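Local structure of transferrin binding protein B (Actinobacillus suis, 3PQU) at residues A[129-134]-A[148-153]. The protein probably binds host transferrin at the outer surface of the bacterium, as a lipoprotein of the transferrin receptor used for iron acquisition. Numbering follows the deposited sequence. Where two conformers were deposited one is given.
Sequences ESYSEI and GIDGYI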
# COMPACT_ATOMS: atom_id res chain seq x y z
N GLU A 129 -29.91 2.22 -1.81
CA GLU A 129 -30.62 2.54 -3.05
C GLU A 129 -31.46 3.82 -2.93
O GLU A 129 -31.64 4.53 -3.92
CB GLU A 129 -31.55 1.39 -3.43
CG GLU A 129 -32.40 1.65 -4.65
CD GLU A 129 -33.26 0.45 -5.01
OE1 GLU A 129 -32.72 -0.68 -5.07
OE2 GLU A 129 -34.48 0.62 -5.24
N SER A 130 -32.02 4.09 -1.76
CA SER A 130 -32.90 5.23 -1.63
C SER A 130 -32.91 5.80 -0.24
O SER A 130 -33.58 5.27 0.66
CB SER A 130 -34.34 4.87 -2.06
OG SER A 130 -35.16 6.04 -2.12
N TYR A 131 -32.21 6.92 -0.08
CA TYR A 131 -32.01 7.56 1.23
C TYR A 131 -32.23 9.07 1.14
O TYR A 131 -31.68 9.76 0.29
CB TYR A 131 -30.58 7.26 1.76
CG TYR A 131 -30.28 8.02 3.05
CD1 TYR A 131 -30.82 7.59 4.28
CD2 TYR A 131 -29.51 9.17 3.05
CE1 TYR A 131 -30.57 8.30 5.46
CE2 TYR A 131 -29.25 9.88 4.23
CZ TYR A 131 -29.78 9.44 5.42
OH TYR A 131 -29.53 10.13 6.58
N SER A 132 -33.04 9.58 2.04
CA SER A 132 -33.48 10.96 1.97
C SER A 132 -32.79 11.77 3.07
O SER A 132 -32.89 11.45 4.25
CB SER A 132 -35.00 11.00 2.15
OG SER A 132 -35.46 12.33 2.28
N GLU A 133 -32.08 12.82 2.68
CA GLU A 133 -31.49 13.73 3.66
C GLU A 133 -32.19 15.07 3.57
O GLU A 133 -32.14 15.75 2.54
CB GLU A 133 -29.98 13.92 3.45
CG GLU A 133 -29.34 14.84 4.48
CD GLU A 133 -27.89 15.21 4.16
OE1 GLU A 133 -27.15 15.63 5.08
OE2 GLU A 133 -27.50 15.08 2.99
N ILE A 134 -32.86 15.43 4.65
CA ILE A 134 -33.49 16.74 4.77
C ILE A 134 -32.94 17.41 6.00
O ILE A 134 -33.06 16.89 7.10
CB ILE A 134 -35.01 16.62 4.88
CG1 ILE A 134 -35.60 16.06 3.58
CG2 ILE A 134 -35.62 17.97 5.18
CD1 ILE A 134 -37.08 15.77 3.66
N GLY A 148 -32.49 9.61 -3.11
CA GLY A 148 -32.02 8.60 -4.04
C GLY A 148 -30.76 7.87 -3.56
O GLY A 148 -30.54 7.73 -2.36
N ILE A 149 -29.95 7.39 -4.50
CA ILE A 149 -28.74 6.63 -4.13
C ILE A 149 -27.82 7.42 -3.20
O ILE A 149 -27.57 8.60 -3.43
CB ILE A 149 -27.97 6.14 -5.38
CG1 ILE A 149 -28.73 4.98 -6.05
CG2 ILE A 149 -26.50 5.68 -5.06
CD1 ILE A 149 -28.14 4.56 -7.38
N ASP A 150 -27.36 6.77 -2.14
CA ASP A 150 -26.39 7.37 -1.23
C ASP A 150 -25.32 6.35 -0.95
O ASP A 150 -25.63 5.26 -0.48
CB ASP A 150 -27.05 7.75 0.11
CG ASP A 150 -26.12 8.57 0.99
OD1 ASP A 150 -26.05 8.34 2.21
OD2 ASP A 150 -25.43 9.44 0.44
N GLY A 151 -24.06 6.69 -1.23
CA GLY A 151 -23.00 5.72 -1.01
C GLY A 151 -21.66 6.20 -1.51
O GLY A 151 -21.45 7.40 -1.64
N TYR A 152 -20.78 5.24 -1.83
CA TYR A 152 -19.38 5.53 -2.12
C TYR A 152 -18.84 4.69 -3.26
O TYR A 152 -19.27 3.55 -3.47
CB TYR A 152 -18.55 5.26 -0.87
CG TYR A 152 -18.99 6.03 0.34
CD1 TYR A 152 -18.33 7.20 0.73
CD2 TYR A 152 -20.09 5.62 1.08
CE1 TYR A 152 -18.75 7.92 1.86
CE2 TYR A 152 -20.52 6.33 2.19
CZ TYR A 152 -19.85 7.48 2.57
OH TYR A 152 -20.30 8.17 3.67
N ILE A 153 -17.88 5.24 -3.98
CA ILE A 153 -17.08 4.46 -4.93
C ILE A 153 -15.72 4.30 -4.24
O ILE A 153 -15.23 5.25 -3.63
CB ILE A 153 -16.89 5.22 -6.23
CG1 ILE A 153 -18.27 5.61 -6.83
CG2 ILE A 153 -16.04 4.41 -7.21
CD1 ILE A 153 -19.24 4.42 -7.09
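Y131 and G148, loop residues just outside the strands, are joined by a backbone hydrogen bond in the N-lobe handle, at the point where an antiparallel strand pair leaves the handle sheet. Residues 129-131 follow strand 121-128 and lead out to the two-stranded hairpin 133-136/142-146; residues 148 and 149 bring the chain back to strand 150-157, which pairs antiparallel with 121-128. The bond from Y131 N to G148 O is 2.9 Å long and fairly straight. Beside it, S130 CA lies 3.5 Å from the same oxygen, G148 O, in a CA-H...O contact, and R50 NH1 adds a weak hydrogen bond to it. E129 O faces I149 instead: its distance to I149 N is 3.4 Å, but the angle is too poor for a hydrogen bond, and the carbonyl is met by the CA-H and by CG1 of I149. G148 lies in the loop at a positive phi (96°), a backbone conformation that glycine readily adopts. The side chains of Y131 and D150 then run side by side in the same direction, each with CG anti to its backbone N (chi1 174° in Y131). Y131 CB and D150 CB are 3.9 Å apart. K97 serves both residues, through a salt bridge to D150 OD1 and a cation-pi contact with the tyrosine ring, while R50 bonds to the backbone oxygens of Y131 and I149 and so ties the two segments together. The planes of ring and carboxylate are nearly parallel, 20° apart, and D150 OD1 approaches the ring obliquely, 3.7 Å from Y131 CD2.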